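Local coordinates for acid phosphatase (Bacillus anthracis, PDB 2I34), which probably hydrolyses phosphate monoesters at acidic pH, as a magnesium-dependent phosphatase of the HAD superfamily, at residues 60-65 against 176-181; 121-126 against 150-155. All coordinates share one frame; numbering follows the deposited sequence.

Contact 1. Residues 60-65 against 176-181. With MG (magnesium ion), chain C; WO4 (tungstate(VI)ion), chain D.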
loop_
_atom_site.group_PDB
_atom_site.type_symbol
_atom_site.label_atom_id
_atom_site.label_comp_id
_atom_site.label_asym_id
_atom_site.label_seq_id
_atom_site.Cartn_x
_atom_site.Cartn_y
_atom_site.Cartn_z
ATOM N N PRO A 60 -0.585 18.587 -22.147
ATOM C CA PRO A 60 -0.453 17.709 -20.991
ATOM C C PRO A 60 -1.150 16.346 -21.154
ATOM O O PRO A 60 -2.234 16.253 -21.756
ATOM C CB PRO A 60 -1.075 18.526 -19.850
ATOM C CG PRO A 60 -1.977 19.440 -20.478
ATOM C CD PRO A 60 -1.421 19.761 -21.847
ATOM N N ALA A 61 -0.492 15.301 -20.649
ATOM C CA ALA A 61 -1.110 13.978 -20.487
ATOM C C ALA A 61 -0.787 13.352 -19.134
ATOM O O ALA A 61 0.181 13.725 -18.472
ATOM C CB ALA A 61 -0.690 13.033 -21.606
ATOM N N ILE A 62 -1.635 12.423 -18.724
ATOM C CA ILE A 62 -1.306 11.491 -17.650
ATOM C C ILE A 62 -1.362 10.071 -18.200
ATOM O O ILE A 62 -2.076 9.801 -19.169
ATOM C CB ILE A 62 -2.239 11.615 -16.433
ATOM C CG1 ILE A 62 -3.697 11.305 -16.809
ATOM C CG2 ILE A 62 -2.100 13.000 -15.806
ATOM C CD1 ILE A 62 -4.600 11.085 -15.623
ATOM N N VAL A 63 -0.590 9.183 -17.576
ATOM C CA VAL A 63 -0.516 7.782 -17.960
ATOM C C VAL A 63 -0.901 6.946 -16.732
ATOM O O VAL A 63 -0.405 7.183 -15.626
ATOM C CB VAL A 63 0.919 7.404 -18.447
ATOM C CG1 VAL A 63 1.133 5.908 -18.508
ATOM C CG2 VAL A 63 1.225 8.052 -19.810
ATOM N N LEU A 64 -1.795 5.987 -16.947
ATOM C CA LEU A 64 -2.154 5.022 -15.928
ATOM C C LEU A 64 -2.073 3.611 -16.467
ATOM O O LEU A 64 -2.503 3.327 -17.598
ATOM C CB LEU A 64 -3.577 5.252 -15.415
ATOM C CG LEU A 64 -3.976 6.684 -15.035
ATOM C CD1 LEU A 64 -4.674 7.381 -16.198
ATOM C CD2 LEU A 64 -4.839 6.669 -13.769
ATOM N N ASP A 65 -1.529 2.734 -15.631
ATOM C CA ASP A 65 -1.757 1.300 -15.720
ATOM C C ASP A 65 -3.250 0.999 -15.487
ATOM O O ASP A 65 -3.954 1.827 -14.899
ATOM C CB ASP A 65 -0.935 0.606 -14.640
ATOM C CG ASP A 65 -1.199 -0.859 -14.578
ATOM O OD1 ASP A 65 -0.947 -1.520 -15.603
ATOM O OD2 ASP A 65 -1.658 -1.360 -13.513
ATOM N N LEU A 176 2.182 12.992 -14.988
ATOM C CA LEU A 176 2.014 11.990 -13.942
ATOM C C LEU A 176 1.882 10.589 -14.518
ATOM O O LEU A 176 1.298 10.414 -15.592
ATOM C CB LEU A 176 0.755 12.274 -13.123
ATOM C CG LEU A 176 0.722 13.503 -12.220
ATOM C CD1 LEU A 176 -0.715 13.841 -11.920
ATOM C CD2 LEU A 176 1.506 13.267 -10.929
ATOM N N PHE A 177 2.430 9.616 -13.778
ATOM C CA PHE A 177 2.260 8.173 -14.031
ATOM C C PHE A 177 1.616 7.527 -12.814
ATOM O O PHE A 177 2.010 7.830 -11.688
ATOM C CB PHE A 177 3.599 7.498 -14.282
ATOM C CG PHE A 177 4.322 8.003 -15.493
ATOM C CD1 PHE A 177 4.275 7.297 -16.693
ATOM C CD2 PHE A 177 5.054 9.178 -15.437
ATOM C CE1 PHE A 177 4.960 7.759 -17.810
ATOM C CE2 PHE A 177 5.752 9.658 -16.570
ATOM C CZ PHE A 177 5.698 8.947 -17.748
ATOM N N PHE A 178 0.618 6.668 -13.045
ATOM C CA PHE A 178 -0.054 5.929 -11.984
ATOM C C PHE A 178 0.116 4.418 -12.207
ATOM O O PHE A 178 -0.069 3.913 -13.336
ATOM C CB PHE A 178 -1.553 6.262 -11.937
ATOM C CG PHE A 178 -1.861 7.720 -11.624
ATOM C CD1 PHE A 178 -2.345 8.090 -10.379
ATOM C CD2 PHE A 178 -1.683 8.703 -12.591
ATOM C CE1 PHE A 178 -2.647 9.419 -10.099
ATOM C CE2 PHE A 178 -1.959 10.033 -12.320
ATOM C CZ PHE A 178 -2.452 10.391 -11.064
ATOM N N GLY A 179 0.446 3.697 -11.140
ATOM C CA GLY A 179 0.613 2.245 -11.228
ATOM C C GLY A 179 0.794 1.526 -9.903
ATOM O O GLY A 179 1.009 2.157 -8.856
ATOM N N ASP A 180 0.681 0.204 -9.953
ATOM C CA ASP A 180 0.900 -0.657 -8.783
ATOM C C ASP A 180 2.207 -1.449 -8.902
ATOM O O ASP A 180 2.568 -2.199 -7.994
ATOM C CB ASP A 180 -0.263 -1.654 -8.620
ATOM C CG ASP A 180 -0.365 -2.621 -9.795
ATOM O OD1 ASP A 180 -0.729 -2.149 -10.900
ATOM O OD2 ASP A 180 -0.055 -3.835 -9.632
ATOM N N ASN A 181 2.884 -1.287 -10.033
ATOM C CA ASN A 181 4.045 -2.077 -10.401
ATOM C C ASN A 181 5.099 -1.064 -10.830
ATOM O O ASN A 181 4.789 -0.153 -11.578
ATOM C CB ASN A 181 3.648 -3.041 -11.531
ATOM C CG ASN A 181 4.753 -4.027 -11.939
ATOM O OD1 ASN A 181 5.941 -3.723 -11.890
ATOM N ND2 ASN A 181 4.334 -5.210 -12.407
HETATM MG MG MG C . -1.091 -3.127 -12.673
HETATM W W WO4 D . -1.461 -3.853 -16.234
HETATM O O1 WO4 D . -1.796 -5.771 -16.819
HETATM O O2 WO4 D . -1.321 -3.936 -14.210
HETATM O O3 WO4 D . -3.150 -3.028 -16.908
HETATM O O4 WO4 D . 0.224 -3.367 -17.240
HETATM O O HOH W 1 -0.629 -5.055 -11.906
HETATM O O HOH W 2 0.910 -2.801 -13.226
#
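Leu64 and Phe178 lie side by side where strands 60-64 and 176-179 run parallel, both side chains leaving the same face of the sheet. Leu64 CD2 sits 3.8 Å from Phe178 CB and meets the root of the ring obliquely. The Phe178 ring is set anti to its own carbonyl carbon (chi1 -63°), which brings one edge down to the backbone: its CD2 comes in plane to Val63 O at 3.6 Å. Next along that edge, CE2 comes loosely up to Ile62 CD1, and Ile62 CG2 packs beside Leu176 CB. On the reverse face Val63 and Phe177 also point the same way, Val63 CB 3.8 Å from Phe177 CD1. Between the faces Val63 N bonds to Leu176 O, Phe178 N to Val63 O at 2.8 Å, and Asp65 N to Phe178 O with an almost straight N-H (169°).

Past the strand ends the apolar pairs give way to two aspartates that share a magnesium ion. Asp65 OD2 binds it at 2.0 Å and Asp180 OD1 at 2.1 Å; tungstate O2, two waters and Asp67 O complete six ligands. Asp65 OD2 is also hydrogen-bonded to Thr69 OG1. Asp180 OD2 accepts from one of these waters and from Asn216 ND2, which fixes the carboxylate's rotation. Asp65 OD1 lies 2.5 Å from tungstate W. Tungstate O1 stands nearly opposite it across the metal, an in-line geometry consistent with Asp65 being the nucleophile of a HAD-type DxDx(T/V) motif.

Helix 31-54 lays Leu48 against Leu176 and Tyr41 against Leu64, helix 106-115 brings Phe109 to Ile62 and Phe178, and strand 119-125 bonds to the other edge of strand 60-64.

Contact 2. Residues 121-126 against 150-155. With WO4 (tungstate(VI)ion), chain D.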
loop_
_atom_site.group_PDB
_atom_site.type_symbol
_atom_site.label_atom_id
_atom_site.label_comp_id
_atom_site.label_asym_id
_atom_site.label_seq_id
_atom_site.Cartn_x
_atom_site.Cartn_y
_atom_site.Cartn_z
ATOM N N TYR A 121 -3.876 8.404 -21.012
ATOM C CA TYR A 121 -3.487 7.168 -21.711
ATOM C C TYR A 121 -3.407 6.019 -20.730
ATOM O O TYR A 121 -2.695 6.087 -19.720
ATOM C CB TYR A 121 -2.172 7.349 -22.485
ATOM C CG TYR A 121 -2.355 8.384 -23.555
ATOM C CD1 TYR A 121 -2.887 8.038 -24.801
ATOM C CD2 TYR A 121 -2.092 9.731 -23.299
ATOM C CE1 TYR A 121 -3.117 9.002 -25.773
ATOM C CE2 TYR A 121 -2.304 10.711 -24.285
ATOM C CZ TYR A 121 -2.829 10.336 -25.509
ATOM O OH TYR A 121 -3.070 11.291 -26.476
ATOM N N TYR A 122 -4.178 4.985 -21.040
ATOM C CA TYR A 122 -4.209 3.760 -20.268
ATOM C C TYR A 122 -3.213 2.815 -20.923
ATOM O O TYR A 122 -3.483 2.215 -21.965
ATOM C CB TYR A 122 -5.615 3.156 -20.262
ATOM C CG TYR A 122 -6.724 4.088 -19.807
ATOM C CD1 TYR A 122 -6.950 4.313 -18.447
ATOM C CD2 TYR A 122 -7.569 4.709 -20.725
ATOM C CE1 TYR A 122 -7.978 5.130 -18.010
ATOM C CE2 TYR A 122 -8.605 5.565 -20.297
ATOM C CZ TYR A 122 -8.805 5.760 -18.921
ATOM O OH TYR A 122 -9.828 6.569 -18.441
ATOM N N ILE A 123 -2.035 2.734 -20.324
ATOM C CA ILE A 123 -0.975 1.924 -20.865
ATOM C C ILE A 123 -0.943 0.669 -19.996
ATOM O O ILE A 123 -0.529 0.731 -18.845
ATOM C CB ILE A 123 0.378 2.683 -20.883
ATOM C CG1 ILE A 123 0.250 3.912 -21.776
ATOM C CG2 ILE A 123 1.501 1.779 -21.392
ATOM C CD1 ILE A 123 1.579 4.671 -22.029
ATOM N N SER A 124 -1.353 -0.450 -20.599
ATOM C CA SER A 124 -1.637 -1.701 -19.902
ATOM C C SER A 124 -1.036 -2.889 -20.651
ATOM O O SER A 124 -1.040 -2.924 -21.887
ATOM C CB SER A 124 -3.158 -1.886 -19.801
ATOM O OG SER A 124 -3.501 -3.173 -19.320
ATOM N N ASN A 125 -0.548 -3.863 -19.886
ATOM C CA ASN A 125 -0.019 -5.098 -20.429
ATOM C C ASN A 125 -1.054 -6.194 -20.653
ATOM O O ASN A 125 -0.700 -7.317 -20.976
ATOM C CB ASN A 125 1.153 -5.583 -19.580
ATOM C CG ASN A 125 2.401 -4.760 -19.821
ATOM O OD1 ASN A 125 2.438 -3.947 -20.742
ATOM N ND2 ASN A 125 3.427 -4.974 -19.015
ATOM N N ARG A 126 -2.336 -5.849 -20.542
ATOM C CA ARG A 126 -3.366 -6.579 -21.300
ATOM C C ARG A 126 -2.920 -6.630 -22.750
ATOM O O ARG A 126 -2.247 -5.713 -23.207
ATOM C CB ARG A 126 -4.730 -5.898 -21.206
ATOM C CG ARG A 126 -5.314 -5.975 -19.822
ATOM C CD ARG A 126 -6.636 -5.233 -19.719
ATOM N NE ARG A 126 -7.246 -5.445 -18.405
ATOM C CZ ARG A 126 -8.544 -5.629 -18.186
ATOM N NH1 ARG A 126 -9.406 -5.643 -19.190
ATOM N NH2 ARG A 126 -8.986 -5.848 -16.946
ATOM N N HIS A 150 -6.612 5.881 -26.922
ATOM C CA HIS A 150 -6.101 6.140 -25.577
ATOM C C HIS A 150 -5.819 4.891 -24.745
ATOM O O HIS A 150 -5.305 4.992 -23.629
ATOM C CB HIS A 150 -7.085 7.038 -24.834
ATOM C CG HIS A 150 -7.193 8.416 -25.418
ATOM N ND1 HIS A 150 -6.612 9.519 -24.833
ATOM C CD2 HIS A 150 -7.801 8.862 -26.541
ATOM C CE1 HIS A 150 -6.861 10.589 -25.570
ATOM N NE2 HIS A 150 -7.578 10.216 -26.617
ATOM N N ILE A 151 -6.169 3.720 -25.271
ATOM C CA ILE A 151 -5.889 2.474 -24.591
ATOM C C ILE A 151 -4.792 1.777 -25.368
ATOM O O ILE A 151 -5.041 1.233 -26.437
ATOM C CB ILE A 151 -7.129 1.551 -24.496
ATOM C CG1 ILE A 151 -8.288 2.258 -23.779
ATOM C CG2 ILE A 151 -6.750 0.262 -23.745
ATOM C CD1 ILE A 151 -9.678 1.638 -24.050
ATOM N N LEU A 152 -3.578 1.821 -24.826
ATOM C CA LEU A 152 -2.385 1.306 -25.501
ATOM C C LEU A 152 -1.952 0.009 -24.834
ATOM O O LEU A 152 -1.294 0.022 -23.802
ATOM C CB LEU A 152 -1.254 2.353 -25.459
ATOM C CG LEU A 152 -1.738 3.789 -25.699
ATOM C CD1 LEU A 152 -0.597 4.784 -25.579
ATOM C CD2 LEU A 152 -2.432 3.916 -27.057
ATOM N N LEU A 153 -2.348 -1.103 -25.442
ATOM C CA LEU A 153 -2.105 -2.446 -24.918
ATOM C C LEU A 153 -0.838 -3.037 -25.499
ATOM O O LEU A 153 -0.234 -2.463 -26.407
ATOM C CB LEU A 153 -3.311 -3.350 -25.196
ATOM C CG LEU A 153 -4.651 -2.828 -24.649
ATOM C CD1 LEU A 153 -5.762 -3.870 -24.794
ATOM C CD2 LEU A 153 -4.538 -2.366 -23.177
ATOM N N GLN A 154 -0.433 -4.192 -24.965
ATOM C CA GLN A 154 0.898 -4.727 -25.245
ATOM C C GLN A 154 0.874 -5.639 -26.461
ATOM O O GLN A 154 0.047 -6.554 -26.550
ATOM C CB GLN A 154 1.471 -5.467 -24.026
ATOM C CG GLN A 154 2.977 -5.726 -24.122
ATOM C CD GLN A 154 3.510 -6.439 -22.901
ATOM O OE1 GLN A 154 2.969 -7.457 -22.502
ATOM N NE2 GLN A 154 4.564 -5.905 -22.299
ATOM N N ASP A 155 1.775 -5.378 -27.404
ATOM C CA ASP A 155 1.890 -6.231 -28.582
ATOM C C ASP A 155 2.451 -7.585 -28.179
ATOM O O ASP A 155 3.099 -7.712 -27.135
ATOM C CB ASP A 155 2.793 -5.611 -29.664
ATOM C CG ASP A 155 2.153 -4.412 -30.354
ATOM O OD1 ASP A 155 0.935 -4.455 -30.629
ATOM O OD2 ASP A 155 2.872 -3.426 -30.624
HETATM W W WO4 D . -1.461 -3.853 -16.234
HETATM O O1 WO4 D . -1.796 -5.771 -16.819
HETATM O O2 WO4 D . -1.321 -3.936 -14.210
HETATM O O3 WO4 D . -3.150 -3.028 -16.908
HETATM O O4 WO4 D . 0.224 -3.367 -17.240
#
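Leu152 CD1 is the hub of one face of this parallel pair: it touches Ile123 CG1 at 4.0 Å and Tyr121 CD1 at 4.1 Å. On the other face Tyr122 CD2 meets Ile151 CG1 obliquely, and farther along Leu153 CD2 presses on Ser124 CB. Backbone bonds join Tyr122 to His150 and Leu152, and Ser124 to Leu152.

At the N-terminal end the Tyr121 and His150 rings are nearly parallel (11°) but slid apart, His150 ND1 sitting over the rim of one tyrosine face while it bonds to Ile120 O. At the C-terminal end Gln154 N skips to Arg126 O (2.9 Å, 179°), as the first chain turns its corner. The amides of Asn125 and Gln154 stack here, planes 18° apart, without bonding to each other; Arg164 holds Asn125 OD1, and Gly160 O takes Gln154 NE2.

That corner grips the tungstate. Ser124 OG lies only 2.4 Å from tungstate O3, a distance too short to be trusted in detail, and accepts from Arg126 N, closing an ST turn. Asn125 N donates to tungstate O4 at 2.8 Å, while Arg126 extends to a salt bridge with Asp67. A serine presenting its hydroxyl to the phosphate-like anion at the tip of this strand fits the second motif of HAD phosphatases, here on the first strand of a beta-alpha-beta unit whose crossover helix is 131-141.

Overall arrangement
Both contacts belong to one five-stranded parallel sheet, their centres about 11 Å apart, in the order 151-154, 119-125, 59-64, 172-179, 211-213. Strands 59-64 and 119-125 are neighbours, so contact 2 continues the sheet directly from contact 1; Val63 also packs on Ile123 across that join. Along the chain 60-65 comes first, then both segments of contact 2, and 176-181 last, so the outer pair brackets the inner one. All strands run the same way. Asp65, Ser124 and Asn125, at the C-terminal ends of 59-64 and 119-125, meet one tungstate; Asp180, after 172-179, binds the magnesium beside it. Contact 1 supplies magnesium ligands and contact 2 oxyanion donors, the Rossmann-like layout of HAD phosphatases.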